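PDB 6CKG: D-glycerate 3-kinase from Cryptococcus neoformans var. grubii serotype A, which probably phosphorylates D-glycerate, acting as a kinase with ATP as the likely phosphate donor. Local coordinates for residues Asp103-Gly114 with Thr227-Tyr238. Numbering follows the deposited sequence. Where two conformers were deposited one is given.
Sequences DNPLLNGRGPAG and TLHSINQNLRQY
Residues Asn104 and Ala113-Gly114 bring the loop 103-114 against one flank of the helix that holds Thr227-Leu235. Two backbone approaches define the pairing: the CA atoms of Asn104 and Thr227 are 5.4 Å apart, and those of Gly114 and Asn234 5.0 Å, while the chain between bows off the helix through Asn108-Gly111. At the second approach Asn234 ND2 donates to Ala113 O (2.9 Å, N-H...O 163°). The acceptor lies almost in the amide plane of Asn234, yet the donor stands 33° out of the carbonyl plane, and the CA of Gly114 lies against the same amide. The methyl of Ala113 packs among Ile231 CG2, Leu235 CB and Tyr238 CE1, meeting the tyrosine ring obliquely. Tyr238 OH is hydrogen-bonded to His116, just past the loop. In the middle, chi1 of Ile231 (-55°) turns the CG1 branch toward the loop, and the bend at chi2 carries CD1 to 3.6 Å from Leu107 CD2; the same methyl touches Leu106 CB and Pro112 CB. Leu106 CD1 reaches Thr227 CG2 (3.8 Å), the two side chains crossing nearly at right angles. At the first approach Asn104 OD1 accepts weak bonds from the backbone N of Leu106 and Leu107, which ties it to its own turn, and packs 3.3 Å from Thr227 CG2; ND2 donates to a water (3.0 Å). In one of two deposited conformers of Ser230, that water also meets Ser230 OG, which bonds Ser226 O. Phe298 of helix 281-298 packs against Ile231 and Leu235. With nine of fourteen touching residues buried, this is loop-on-helix packing: the connection between helices 91-100 and 118-129 docks on helix 225-236 in what is probably a P-loop kinase, the 2-3-1-4-5 order of its parallel strands being consistent with the P-loop NTPase fold.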
ATOM      1  N   ASP A 103       0.980   4.722 -25.171  1.00 39.03           N
ATOM      2  CA  ASP A 103       0.544   6.089 -24.933  1.00 45.19           C
ATOM      3  C   ASP A 103       0.152   6.355 -23.487  1.00 43.16           C
ATOM      4  O   ASP A 103      -0.353   7.442 -23.193  1.00 51.37           O
ATOM      5  CB  ASP A 103      -0.627   6.439 -25.851  1.00 61.63           C
ATOM      6  CG  ASP A 103      -0.260   6.328 -27.307  1.00 74.05           C
ATOM      7  OD1 ASP A 103       0.742   6.960 -27.706  1.00 78.36           O
ATOM      8  OD2 ASP A 103      -0.947   5.587 -28.041  1.00 81.05           O
ATOM      9  N   ASN A 104       0.362   5.398 -22.581  1.00 38.32           N
ATOM     10  CA  ASN A 104       0.008   5.622 -21.185  1.00 32.12           C
ATOM     11  C   ASN A 104       1.281   5.874 -20.384  1.00 37.27           C
ATOM     12  O   ASN A 104       1.991   4.916 -20.035  1.00 34.88           O
ATOM     13  CB  ASN A 104      -0.767   4.431 -20.620  1.00 34.39           C
ATOM     14  CG  ASN A 104      -1.345   4.710 -19.234  1.00 31.24           C
ATOM     15  OD1 ASN A 104      -0.712   5.365 -18.406  1.00 36.00           O
ATOM     16  ND2 ASN A 104      -2.558   4.229 -18.987  1.00 30.43           N
ATOM     17  N   PRO A 105       1.609   7.124 -20.068  1.00 38.08           N
ATOM     18  CA  PRO A 105       2.831   7.394 -19.299  1.00 31.49           C
ATOM     19  C   PRO A 105       2.834   6.776 -17.919  1.00 42.22           C
ATOM     20  O   PRO A 105       3.913   6.526 -17.365  1.00 41.17           O
ATOM     21  CB  PRO A 105       2.852   8.925 -19.212  1.00 37.65           C
ATOM     22  CG  PRO A 105       1.414   9.324 -19.352  1.00 39.66           C
ATOM     23  CD  PRO A 105       0.848   8.354 -20.350  1.00 42.58           C
ATOM     24  N   LEU A 106       1.663   6.547 -17.324  1.00 37.79           N
ATOM     25  CA  LEU A 106       1.634   5.964 -15.990  1.00 37.19           C
ATOM     26  C   LEU A 106       2.024   4.489 -15.996  1.00 40.00           C
ATOM     27  O   LEU A 106       2.497   3.984 -14.971  1.00 36.85           O
ATOM     28  CB  LEU A 106       0.243   6.168 -15.369  1.00 30.22           C
ATOM     29  CG  LEU A 106      -0.063   7.642 -15.100  1.00 30.60           C
ATOM     30  CD1 LEU A 106      -1.419   7.865 -14.374  1.00 31.39           C
ATOM     31  CD2 LEU A 106       1.105   8.242 -14.307  1.00 32.92           C
ATOM     32  N   LEU A 107       1.874   3.796 -17.125  1.00 34.90           N
ATOM     33  CA  LEU A 107       2.240   2.389 -17.215  1.00 35.01           C
ATOM     34  C   LEU A 107       3.605   2.166 -17.859  1.00 32.97           C
ATOM     35  O   LEU A 107       3.956   1.020 -18.176  1.00 32.70           O
ATOM     36  CB  LEU A 107       1.161   1.616 -17.971  1.00 29.29           C
ATOM     37  CG  LEU A 107      -0.226   1.678 -17.321  1.00 28.97           C
ATOM     38  CD1 LEU A 107      -1.296   1.094 -18.237  1.00 32.40           C
ATOM     39  CD2 LEU A 107      -0.205   0.950 -15.957  1.00 32.21           C
ATOM     40  N   ASN A 108       4.394   3.217 -18.048  1.00 27.69           N
ATOM     41  CA  ASN A 108       5.683   3.034 -18.695  1.00 38.88           C
ATOM     42  C   ASN A 108       6.762   2.628 -17.699  1.00 37.88           C
ATOM     43  O   ASN A 108       7.942   2.593 -18.054  1.00 43.48           O
ATOM     44  CB  ASN A 108       6.082   4.299 -19.471  1.00 39.42           C
ATOM     45  CG  ASN A 108       6.461   5.461 -18.566  1.00 52.43           C
ATOM     46  OD1 ASN A 108       6.458   5.348 -17.338  1.00 51.67           O
ATOM     47  ND2 ASN A 108       6.814   6.584 -19.177  1.00 60.54           N
ATOM     48  N   GLY A 109       6.371   2.323 -16.470  1.00 32.81           N
ATOM     49  CA  GLY A 109       7.259   1.822 -15.430  1.00 29.02           C
ATOM     50  C   GLY A 109       6.421   1.477 -14.221  1.00 28.15           C
ATOM     51  O   GLY A 109       5.215   1.734 -14.188  1.00 34.06           O
ATOM     52  N   ARG A 110       7.083   0.910 -13.206  1.00 27.57           N
ATOM     53  CA  ARG A 110       6.395   0.470 -11.999  1.00 23.90           C
ATOM     54  C   ARG A 110       5.709   1.633 -11.285  1.00 31.15           C
ATOM     55  O   ARG A 110       6.128   2.793 -11.374  1.00 30.91           O
ATOM     56  CB  ARG A 110       7.379  -0.186 -11.022  1.00 26.27           C
ATOM     57  CG  ARG A 110       8.332   0.799 -10.361  1.00 29.70           C
ATOM     58  CD  ARG A 110       9.456   0.088  -9.590  1.00 32.12           C
ATOM     59  NE  ARG A 110      10.232   1.042  -8.804  1.00 32.08           N
ATOM     60  CZ  ARG A 110      11.526   1.301  -8.976  1.00 38.80           C
ATOM     61  NH1 ARG A 110      12.232   0.650  -9.894  1.00 42.73           N
ATOM     62  NH2 ARG A 110      12.125   2.201  -8.206  1.00 33.37           N
ATOM     63  N   GLY A 111       4.674   1.296 -10.514  1.00 26.34           N
ATOM     64  CA  GLY A 111       4.063   2.242  -9.612  1.00 23.46           C
ATOM     65  C   GLY A 111       2.577   2.023  -9.432  1.00 26.02           C
ATOM     66  O   GLY A 111       2.112   1.495  -8.415  1.00 31.27           O
ATOM     67  N   PRO A 112       1.798   2.439 -10.420  1.00 28.95           N
ATOM     68  CA  PRO A 112       0.344   2.506 -10.258  1.00 27.28           C
ATOM     69  C   PRO A 112      -0.312   1.153 -10.495  1.00 27.42           C
ATOM     70  O   PRO A 112       0.343   0.168 -10.842  1.00 26.12           O
ATOM     71  CB  PRO A 112      -0.082   3.526 -11.326  1.00 29.49           C
ATOM     72  CG  PRO A 112       0.974   3.473 -12.334  1.00 33.29           C
ATOM     73  CD  PRO A 112       2.258   3.158 -11.620  1.00 27.64           C
ATOM     74  N   ALA A 113      -1.632   1.135 -10.281  1.00 24.30           N
ATOM     75  CA  ALA A 113      -2.460  -0.036 -10.523  1.00 21.98           C
ATOM     76  C   ALA A 113      -2.219  -0.589 -11.918  1.00 27.94           C
ATOM     77  O   ALA A 113      -2.276   0.142 -12.917  1.00 30.75           O
ATOM     78  CB  ALA A 113      -3.943   0.325 -10.335  1.00 27.19           C
ATOM     79  N   GLY A 114      -1.945  -1.892 -11.977  1.00 29.03           N
ATOM     80  CA  GLY A 114      -1.574  -2.584 -13.192  1.00 26.34           C
ATOM     81  C   GLY A 114      -0.136  -3.067 -13.199  1.00 28.21           C
ATOM     82  O   GLY A 114       0.188  -4.004 -13.942  1.00 27.78           O
ATOM     83  N   THR A 227      -5.850   7.707 -20.211  1.00 32.09           N
ATOM     84  CA  THR A 227      -4.814   7.221 -19.306  1.00 27.50           C
ATOM     85  C   THR A 227      -5.396   6.941 -17.921  1.00 31.14           C
ATOM     86  O   THR A 227      -5.115   5.901 -17.312  1.00 31.85           O
ATOM     87  CB  THR A 227      -3.663   8.226 -19.206  1.00 31.55           C
ATOM     88  OG1 THR A 227      -2.846   8.146 -20.375  1.00 35.86           O
ATOM     89  CG2 THR A 227      -2.769   7.928 -17.961  1.00 29.43           C
ATOM     90  N   LEU A 228      -6.220   7.856 -17.413  1.00 29.36           N
ATOM     91  CA  LEU A 228      -6.779   7.678 -16.073  1.00 32.19           C
ATOM     92  C   LEU A 228      -7.774   6.520 -16.030  1.00 27.13           C
ATOM     93  O   LEU A 228      -7.811   5.769 -15.053  1.00 29.92           O
ATOM     94  CB  LEU A 228      -7.434   8.976 -15.591  1.00 33.89           C
ATOM     95  CG  LEU A 228      -6.509  10.190 -15.480  1.00 35.13           C
ATOM     96  CD1 LEU A 228      -7.295  11.462 -15.216  1.00 34.51           C
ATOM     97  CD2 LEU A 228      -5.449   9.969 -14.404  1.00 28.42           C
ATOM     98  N   HIS A 229      -8.582   6.357 -17.081  1.00 30.45           N
ATOM     99  CA  HIS A 229      -9.526   5.241 -17.125  1.00 27.52           C
ATOM    100  C   HIS A 229      -8.803   3.898 -17.087  1.00 27.67           C
ATOM    101  O   HIS A 229      -9.294   2.944 -16.470  1.00 29.56           O
ATOM    102  CB  HIS A 229     -10.395   5.338 -18.382  1.00 27.29           C
ATOM    103  CG  HIS A 229     -11.578   6.263 -18.252  1.00 31.94           C
ATOM    104  ND1 HIS A 229     -12.571   6.078 -17.315  1.00 30.15           N
ATOM    105  CD2 HIS A 229     -11.952   7.343 -18.985  1.00 27.82           C
ATOM    106  CE1 HIS A 229     -13.492   7.019 -17.455  1.00 31.17           C
ATOM    107  NE2 HIS A 229     -13.140   7.800 -18.465  1.00 30.45           N
ATOM    108  N   SER A 230      -7.644   3.803 -17.767  1.00 31.28           N
ATOM    109  CA  SER A 230      -6.858   2.568 -17.760  0.62 27.85           C
ATOM    110  C   SER A 230      -6.406   2.201 -16.349  1.00 27.74           C
ATOM    111  O   SER A 230      -6.525   1.048 -15.929  1.00 31.55           O
ATOM    112  CB  SER A 230      -5.648   2.703 -18.685  0.62 28.33           C
ATOM    113  OG  SER A 230      -6.054   2.946 -20.020  0.62 29.62           O
ATOM    114  N   ILE A 231      -5.863   3.170 -15.608  1.00 24.73           N
ATOM    115  CA  ILE A 231      -5.461   2.873 -14.231  1.00 25.18           C
ATOM    116  C   ILE A 231      -6.672   2.446 -13.404  1.00 31.65           C
ATOM    117  O   ILE A 231      -6.599   1.500 -12.604  1.00 28.79           O
ATOM    118  CB  ILE A 231      -4.750   4.085 -13.605  1.00 27.59           C
ATOM    119  CG1 ILE A 231      -3.566   4.520 -14.472  1.00 25.84           C
ATOM    120  CG2 ILE A 231      -4.310   3.763 -12.161  1.00 21.76           C
ATOM    121  CD1 ILE A 231      -2.523   3.408 -14.698  1.00 26.05           C
ATOM    122  N   ASN A 232      -7.800   3.137 -13.589  1.00 26.48           N
ATOM    123  CA  ASN A 232      -9.047   2.791 -12.901  1.00 24.91           C
ATOM    124  C   ASN A 232      -9.450   1.349 -13.187  1.00 28.05           C
ATOM    125  O   ASN A 232      -9.806   0.596 -12.273  1.00 26.62           O
ATOM    126  CB  ASN A 232     -10.159   3.753 -13.350  1.00 28.60           C
ATOM    127  CG  ASN A 232     -11.447   3.612 -12.543  1.00 29.39           C
ATOM    128  OD1 ASN A 232     -11.413   3.531 -11.323  1.00 29.05           O
ATOM    129  ND2 ASN A 232     -12.594   3.591 -13.231  1.00 27.70           N
ATOM    130  N   GLN A 233      -9.443   0.963 -14.466  1.00 25.12           N
ATOM    131  CA  GLN A 233      -9.795  -0.399 -14.846  1.00 30.13           C
ATOM    132  C   GLN A 233      -8.811  -1.408 -14.268  1.00 32.50           C
ATOM    133  O   GLN A 233      -9.203  -2.510 -13.861  1.00 30.18           O
ATOM    134  CB  GLN A 233      -9.823  -0.516 -16.368  1.00 34.04           C
ATOM    135  CG  GLN A 233     -10.612  -1.706 -16.868  1.00 52.40           C
ATOM    136  CD  GLN A 233     -12.096  -1.522 -16.649  1.00 66.14           C
ATOM    137  OE1 GLN A 233     -12.597  -0.398 -16.698  1.00 76.37           O
ATOM    138  NE2 GLN A 233     -12.807  -2.614 -16.388  1.00 62.49           N
ATOM    139  N   ASN A 234      -7.523  -1.058 -14.261  1.00 28.39           N
ATOM    140  CA  ASN A 234      -6.525  -1.892 -13.602  1.00 31.10           C
ATOM    141  C   ASN A 234      -6.856  -2.080 -12.127  1.00 28.81           C
ATOM    142  O   ASN A 234      -6.729  -3.186 -11.596  1.00 27.80           O
ATOM    143  CB  ASN A 234      -5.139  -1.270 -13.754  1.00 21.82           C
ATOM    144  CG  ASN A 234      -4.619  -1.341 -15.176  1.00 29.16           C
ATOM    145  OD1 ASN A 234      -5.263  -1.902 -16.058  1.00 32.03           O
ATOM    146  ND2 ASN A 234      -3.465  -0.744 -15.408  1.00 28.63           N
ATOM    147  N   LEU A 235      -7.310  -1.015 -11.460  1.00 29.36           N
ATOM    148  CA  LEU A 235      -7.560  -1.081 -10.018  1.00 35.21           C
ATOM    149  C   LEU A 235      -8.726  -2.003  -9.677  1.00 31.40           C
ATOM    150  O   LEU A 235      -8.749  -2.593  -8.590  1.00 28.04           O
ATOM    151  CB  LEU A 235      -7.812   0.321  -9.469  1.00 27.26           C
ATOM    152  CG  LEU A 235      -7.963   0.450  -7.959  1.00 27.69           C
ATOM    153  CD1 LEU A 235      -6.694  -0.058  -7.220  1.00 26.77           C
ATOM    154  CD2 LEU A 235      -8.256   1.898  -7.607  1.00 27.45           C
ATOM    155  N   ARG A 236      -9.699  -2.137 -10.581  1.00 26.66           N
ATOM    156  CA  ARG A 236     -10.792  -3.077 -10.359  1.00 31.26           C
ATOM    157  C   ARG A 236     -10.287  -4.504 -10.146  1.00 33.65           C
ATOM    158  O   ARG A 236     -10.940  -5.285  -9.441  1.00 31.95           O
ATOM    159  CB  ARG A 236     -11.781  -3.013 -11.537  1.00 30.48           C
ATOM    160  CG  ARG A 236     -12.527  -1.678 -11.603  1.00 36.61           C
ATOM    161  CD  ARG A 236     -13.282  -1.441 -12.918  1.00 38.48           C
ATOM    162  NE  ARG A 236     -14.068  -0.197 -12.893  1.00 39.37           N
ATOM    163  CZ  ARG A 236     -14.509   0.440 -13.984  1.00 44.72           C
ATOM    164  NH1 ARG A 236     -14.221  -0.026 -15.190  1.00 39.79           N
ATOM    165  NH2 ARG A 236     -15.232   1.555 -13.879  1.00 39.57           N
ATOM    166  N   GLN A 237      -9.126  -4.860 -10.718  1.00 29.51           N
ATOM    167  CA  GLN A 237      -8.565  -6.199 -10.535  1.00 25.45           C
ATOM    168  C   GLN A 237      -8.008  -6.440  -9.133  1.00 28.51           C
ATOM    169  O   GLN A 237      -7.686  -7.593  -8.813  1.00 27.86           O
ATOM    170  CB  GLN A 237      -7.447  -6.478 -11.559  1.00 25.84           C
ATOM    171  CG  GLN A 237      -7.875  -6.295 -13.017  1.00 46.22           C
ATOM    172  CD  GLN A 237      -9.247  -6.882 -13.286  1.00 61.84           C
ATOM    173  OE1 GLN A 237     -10.212  -6.152 -13.527  1.00 70.37           O
ATOM    174  NE2 GLN A 237      -9.347  -8.207 -13.233  1.00 66.87           N
ATOM    175  N   TYR A 238      -7.879  -5.410  -8.297  1.00 27.26           N
ATOM    176  CA  TYR A 238      -7.340  -5.599  -6.946  1.00 26.91           C
ATOM    177  C   TYR A 238      -8.409  -5.928  -5.909  1.00 28.86           C
ATOM    178  O   TYR A 238      -8.063  -6.203  -4.755  1.00 25.76           O
ATOM    179  CB  TYR A 238      -6.583  -4.347  -6.471  1.00 20.22           C
ATOM    180  CG  TYR A 238      -5.287  -4.071  -7.207  1.00 22.25           C
ATOM    181  CD1 TYR A 238      -5.290  -3.773  -8.569  1.00 23.37           C
ATOM    182  CD2 TYR A 238      -4.068  -4.076  -6.535  1.00 24.88           C
ATOM    183  CE1 TYR A 238      -4.108  -3.521  -9.253  1.00 30.47           C
ATOM    184  CE2 TYR A 238      -2.875  -3.817  -7.205  1.00 27.45           C
ATOM    185  CZ  TYR A 238      -2.905  -3.539  -8.571  1.00 31.51           C
ATOM    186  OH  TYR A 238      -1.743  -3.266  -9.258  1.00 28.13           O
TER
HETATM  187  O   HOH W   1      -3.940   3.283 -21.478  1.00 53.22           O